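Local coordinates for beta-L-arabinobiosidase (Bacteroides thetaiotaomicron, PDB 5MQR), which probably acts as a glycoside hydrolase with beta-L-arabinobiosidase and possibly sialidase-like activity in the breakdown of plant pectin by a gut bacterium, at residues Y975-Q986 with S1019-L1029. Sequence-based numbering, arbitrary orientation.
Sequences YFRQMELYVESQ and STFNDLMITGL
Met979 and Leu1024 meet at the apolar centre of this helix pair. Met979 is a selenomethionine whose chain bends at chi2 and chi3, which swings its methyl across to the other helix. There CE lies 3.7 Å from Leu1024 CB and 3.6 Å from SE of Met1025, also a selenomethionine. At one end, Leu1029 CD1 packs 3.7 Å from Phe976 CD2 and also reaches the Tyr975 ring. Tyr975 OH lies 3.4 Å from Gly1028 CA, where a side chain would clash with it. At the other end, Phe1021 turns its edge to the face of Tyr982 in an offset edge-to-face pair, with planes at 71°. Val983 CG2 meets the Phe1021 ring at its edge, 3.7 Å from CZ. Leu1024 CD1 touches the edge of the Tyr982 ring. Gln986 NE2 lies over one face of that ring, toward the rim, and donates to Tyr982 O at 2.9 Å.

The polar edge begins at the Tyr982 hydroxyl. Tyr982 OH donates to Thr1020 O at 2.8 Å, tilted 30° from the carbonyl plane. Arg675 also hydrogen-bonds the Tyr982 hydroxyl, Ser1019 OG and Gln986 OE1, so one guanidinium ties both segments together. A phenylalanine in place of Tyr982 would lack the hydroxyl, and is likely to leave Thr1020 O without this donor and Arg675 without one of its acceptors.

The two helical segments run nearly antiparallel, with axes 11.7 Å apart, and every touching residue is buried. Helix 666-680 packs on Val983, Gln986 and Phe1021, and helix 948-964 on Tyr982 and Leu1024. The pair is consistent with the helical, six-hairpin (alpha/alpha)6 barrel expected of an MGH1-like glycoside hydrolase domain. Beyond Leu1029 the chain continues to strand 1040-1042 and the C-terminal antiparallel sheet.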
loop_
_atom_site.group_PDB
_atom_site.type_symbol
_atom_site.label_atom_id
_atom_site.label_comp_id
_atom_site.label_asym_id
_atom_site.label_seq_id
_atom_site.Cartn_x
_atom_site.Cartn_y
_atom_site.Cartn_z
ATOM N N TYR A 975 -2.246 27.092 -7.585
ATOM C CA TYR A 975 -1.579 26.878 -6.305
ATOM C C TYR A 975 -0.327 25.998 -6.514
ATOM O O TYR A 975 0.755 26.305 -5.992
ATOM C CB TYR A 975 -2.521 26.254 -5.247
ATOM C CG TYR A 975 -1.798 25.849 -3.993
ATOM C CD1 TYR A 975 -1.611 26.743 -2.938
ATOM C CD2 TYR A 975 -1.270 24.583 -3.865
ATOM C CE1 TYR A 975 -0.905 26.371 -1.785
ATOM C CE2 TYR A 975 -0.579 24.194 -2.732
ATOM C CZ TYR A 975 -0.394 25.083 -1.693
ATOM O OH TYR A 975 0.302 24.660 -0.578
ATOM N N PHE A 976 -0.489 24.915 -7.263
ATOM C CA PHE A 976 0.612 23.994 -7.528
ATOM C C PHE A 976 1.767 24.710 -8.186
ATOM O O PHE A 976 2.917 24.515 -7.800
ATOM C CB PHE A 976 0.191 22.828 -8.437
ATOM C CG PHE A 976 1.267 21.794 -8.623
ATOM C CD1 PHE A 976 2.192 21.906 -9.663
ATOM C CD2 PHE A 976 1.383 20.739 -7.740
ATOM C CE1 PHE A 976 3.208 20.979 -9.819
ATOM C CE2 PHE A 976 2.375 19.777 -7.908
ATOM C CZ PHE A 976 3.302 19.902 -8.940
ATOM N N ARG A 977 1.445 25.540 -9.173
ATOM C CA ARG A 977 2.450 26.255 -9.946
ATOM C C ARG A 977 3.263 27.198 -9.057
ATOM O O ARG A 977 4.474 27.286 -9.211
ATOM C CB ARG A 977 1.800 27.002 -11.125
ATOM C CG ARG A 977 2.751 27.737 -12.070
ATOM C CD ARG A 977 3.835 26.800 -12.628
ATOM N NE ARG A 977 4.758 27.507 -13.518
ATOM C CZ ARG A 977 5.987 27.096 -13.858
ATOM N NH1 ARG A 977 6.514 25.958 -13.395
ATOM N NH2 ARG A 977 6.718 27.855 -14.676
ATOM N N GLN A 978 2.617 27.865 -8.111
ATOM C CA GLN A 978 3.335 28.768 -7.206
ATOM C C GLN A 978 4.191 27.999 -6.207
ATOM O O GLN A 978 5.276 28.457 -5.871
ATOM C CB GLN A 978 2.388 29.731 -6.483
ATOM C CG GLN A 978 1.871 30.850 -7.371
ATOM C CD GLN A 978 3.000 31.647 -8.032
ATOM O OE1 GLN A 978 4.035 31.869 -7.428
ATOM N NE2 GLN A 978 2.806 32.056 -9.268
HETATM N N MSE A 979 3.717 26.834 -5.758
HETATM C CA MSE A 979 4.557 25.951 -4.964
HETATM C C MSE A 979 5.739 25.448 -5.763
HETATM O O MSE A 979 6.830 25.356 -5.220
HETATM C CB MSE A 979 3.777 24.770 -4.385
HETATM C CG MSE A 979 2.802 25.209 -3.305
HETATM SE SE MSE A 979 3.750 25.629 -1.638
HETATM C CE MSE A 979 4.274 23.804 -1.082
ATOM N N GLU A 980 5.544 25.134 -7.040
ATOM C CA GLU A 980 6.629 24.700 -7.911
ATOM C C GLU A 980 7.721 25.778 -8.093
ATOM O O GLU A 980 8.927 25.489 -8.041
ATOM C CB GLU A 980 6.069 24.271 -9.275
ATOM C CG GLU A 980 7.107 23.673 -10.215
ATOM C CD GLU A 980 6.488 22.920 -11.388
ATOM O OE1 GLU A 980 5.748 23.554 -12.147
ATOM O OE2 GLU A 980 6.735 21.698 -11.550
ATOM N N LEU A 981 7.290 27.014 -8.314
ATOM C CA LEU A 981 8.204 28.147 -8.423
ATOM C C LEU A 981 8.945 28.412 -7.094
ATOM O O LEU A 981 10.132 28.728 -7.104
ATOM C CB LEU A 981 7.452 29.402 -8.880
ATOM C CG LEU A 981 6.879 29.385 -10.302
ATOM C CD1 LEU A 981 6.113 30.680 -10.659
ATOM C CD2 LEU A 981 7.983 29.140 -11.323
ATOM N N TYR A 982 8.261 28.271 -5.961
ATOM C CA TYR A 982 8.918 28.383 -4.666
ATOM C C TYR A 982 10.028 27.308 -4.560
ATOM O O TYR A 982 11.165 27.586 -4.143
ATOM C CB TYR A 982 7.888 28.247 -3.544
ATOM C CG TYR A 982 8.366 28.527 -2.128
ATOM C CD1 TYR A 982 9.556 29.221 -1.854
ATOM C CD2 TYR A 982 7.601 28.125 -1.052
ATOM C CE1 TYR A 982 9.960 29.475 -0.552
ATOM C CE2 TYR A 982 7.989 28.383 0.252
ATOM C CZ TYR A 982 9.173 29.049 0.499
ATOM O OH TYR A 982 9.543 29.292 1.805
ATOM N N VAL A 983 9.712 26.109 -5.015
ATOM C CA VAL A 983 10.719 25.033 -5.095
ATOM C C VAL A 983 11.898 25.388 -6.007
ATOM O O VAL A 983 13.037 25.359 -5.573
ATOM C CB VAL A 983 10.085 23.674 -5.507
ATOM C CG1 VAL A 983 11.166 22.622 -5.774
ATOM C CG2 VAL A 983 9.142 23.164 -4.415
ATOM N N GLU A 984 11.619 25.771 -7.247
ATOM C CA GLU A 984 12.667 26.103 -8.198
ATOM C C GLU A 984 13.517 27.280 -7.742
ATOM O O GLU A 984 14.700 27.345 -8.075
ATOM C CB GLU A 984 12.074 26.431 -9.574
ATOM C CG GLU A 984 11.519 25.207 -10.304
ATOM C CD GLU A 984 10.874 25.521 -11.645
ATOM O OE1 GLU A 984 10.614 26.704 -11.946
ATOM O OE2 GLU A 984 10.621 24.555 -12.399
ATOM N N SER A 985 12.919 28.208 -7.009
ATOM C CA SER A 985 13.659 29.361 -6.519
ATOM C C SER A 985 14.690 29.008 -5.438
ATOM O O SER A 985 15.622 29.750 -5.259
ATOM C CB SER A 985 12.717 30.454 -5.973
ATOM O OG SER A 985 12.207 30.130 -4.676
ATOM N N GLN A 986 14.510 27.878 -4.747
ATOM C CA GLN A 986 15.343 27.500 -3.608
ATOM C C GLN A 986 16.579 26.691 -4.036
ATOM O O GLN A 986 16.844 25.606 -3.529
ATOM C CB GLN A 986 14.512 26.771 -2.551
ATOM C CG GLN A 986 13.559 27.703 -1.799
ATOM C CD GLN A 986 12.595 26.947 -0.894
ATOM O OE1 GLN A 986 12.799 26.871 0.316
ATOM N NE2 GLN A 986 11.534 26.381 -1.479
ATOM N N SER A 1019 10.598 31.537 7.280
ATOM C CA SER A 1019 9.531 31.145 6.371
ATOM C C SER A 1019 9.108 29.734 6.704
ATOM O O SER A 1019 9.779 29.021 7.460
ATOM C CB SER A 1019 10.014 31.155 4.901
ATOM O OG SER A 1019 11.049 30.187 4.689
ATOM N N THR A 1020 7.983 29.336 6.127
ATOM C CA THR A 1020 7.585 27.928 6.124
ATOM C C THR A 1020 7.766 27.381 4.707
ATOM O O THR A 1020 7.895 28.130 3.725
ATOM C CB THR A 1020 6.137 27.721 6.624
ATOM O OG1 THR A 1020 5.200 28.323 5.733
ATOM C CG2 THR A 1020 5.940 28.289 8.040
ATOM N N PHE A 1021 7.809 26.058 4.649
ATOM C CA PHE A 1021 7.788 25.299 3.413
ATOM C C PHE A 1021 7.045 23.975 3.601
ATOM O O PHE A 1021 6.100 23.678 2.899
ATOM C CB PHE A 1021 9.199 25.030 2.844
ATOM C CG PHE A 1021 9.148 24.244 1.588
ATOM C CD1 PHE A 1021 8.771 24.854 0.403
ATOM C CD2 PHE A 1021 9.354 22.876 1.599
ATOM C CE1 PHE A 1021 8.649 24.136 -0.776
ATOM C CE2 PHE A 1021 9.233 22.147 0.420
ATOM C CZ PHE A 1021 8.881 22.787 -0.763
ATOM N N ASN A 1022 7.526 23.159 4.513
ATOM C CA ASN A 1022 6.928 21.888 4.749
ATOM C C ASN A 1022 5.563 21.984 5.402
ATOM O O ASN A 1022 4.738 21.064 5.248
ATOM C CB ASN A 1022 7.893 21.019 5.522
ATOM C CG ASN A 1022 9.005 20.478 4.639
ATOM O OD1 ASN A 1022 8.797 20.218 3.448
ATOM N ND2 ASN A 1022 10.169 20.238 5.226
ATOM N N ASP A 1023 5.277 23.084 6.089
ATOM C CA ASP A 1023 3.931 23.292 6.562
ATOM C C ASP A 1023 2.986 23.444 5.395
ATOM O O ASP A 1023 1.840 23.018 5.461
ATOM C CB ASP A 1023 3.804 24.494 7.469
ATOM C CG ASP A 1023 2.400 24.646 8.001
ATOM O OD1 ASP A 1023 1.866 23.672 8.604
ATOM O OD2 ASP A 1023 1.805 25.704 7.758
ATOM N N LEU A 1024 3.483 24.065 4.333
ATOM C CA LEU A 1024 2.709 24.273 3.096
ATOM C C LEU A 1024 2.540 22.951 2.359
ATOM O O LEU A 1024 1.471 22.673 1.818
ATOM C CB LEU A 1024 3.396 25.274 2.162
ATOM C CG LEU A 1024 3.894 26.591 2.762
ATOM C CD1 LEU A 1024 4.673 27.358 1.706
ATOM C CD2 LEU A 1024 2.735 27.432 3.302
HETATM N N MSE A 1025 3.601 22.147 2.331
HETATM C CA MSE A 1025 3.548 20.830 1.707
HETATM C C MSE A 1025 2.486 19.973 2.380
HETATM O O MSE A 1025 1.654 19.387 1.714
HETATM C CB MSE A 1025 4.903 20.134 1.763
HETATM C CG MSE A 1025 6.018 20.828 0.981
HETATM SE SE MSE A 1025 5.769 20.512 -0.943
HETATM C CE MSE A 1025 6.437 18.654 -0.859
ATOM N N ILE A 1026 2.496 19.952 3.708
ATOM C CA ILE A 1026 1.629 19.102 4.497
ATOM C C ILE A 1026 0.177 19.585 4.525
ATOM O O ILE A 1026 -0.759 18.773 4.378
ATOM C CB ILE A 1026 2.181 18.964 5.922
ATOM C CG1 ILE A 1026 3.505 18.197 5.885
ATOM C CG2 ILE A 1026 1.194 18.236 6.839
ATOM C CD1 ILE A 1026 4.309 18.266 7.175
ATOM N N THR A 1027 -0.031 20.884 4.717
ATOM C CA THR A 1027 -1.389 21.403 4.900
ATOM C C THR A 1027 -2.057 21.930 3.641
ATOM O O THR A 1027 -3.278 22.085 3.640
ATOM C CB THR A 1027 -1.478 22.517 5.977
ATOM O OG1 THR A 1027 -0.715 23.652 5.565
ATOM C CG2 THR A 1027 -0.986 22.021 7.302
ATOM N N GLY A 1028 -1.288 22.241 2.597
ATOM C CA GLY A 1028 -1.845 22.842 1.394
ATOM C C GLY A 1028 -1.813 21.864 0.243
ATOM O O GLY A 1028 -2.865 21.432 -0.254
ATOM N N LEU A 1029 -0.593 21.511 -0.179
ATOM C CA LEU A 1029 -0.375 20.582 -1.301
ATOM C C LEU A 1029 -0.973 19.187 -1.041
ATOM O O LEU A 1029 -1.846 18.756 -1.751
ATOM C CB LEU A 1029 1.116 20.465 -1.602
ATOM C CG LEU A 1029 1.384 19.864 -2.967
ATOM C CD1 LEU A 1029 1.194 20.875 -4.081
ATOM C CD2 LEU A 1029 2.798 19.361 -3.000
#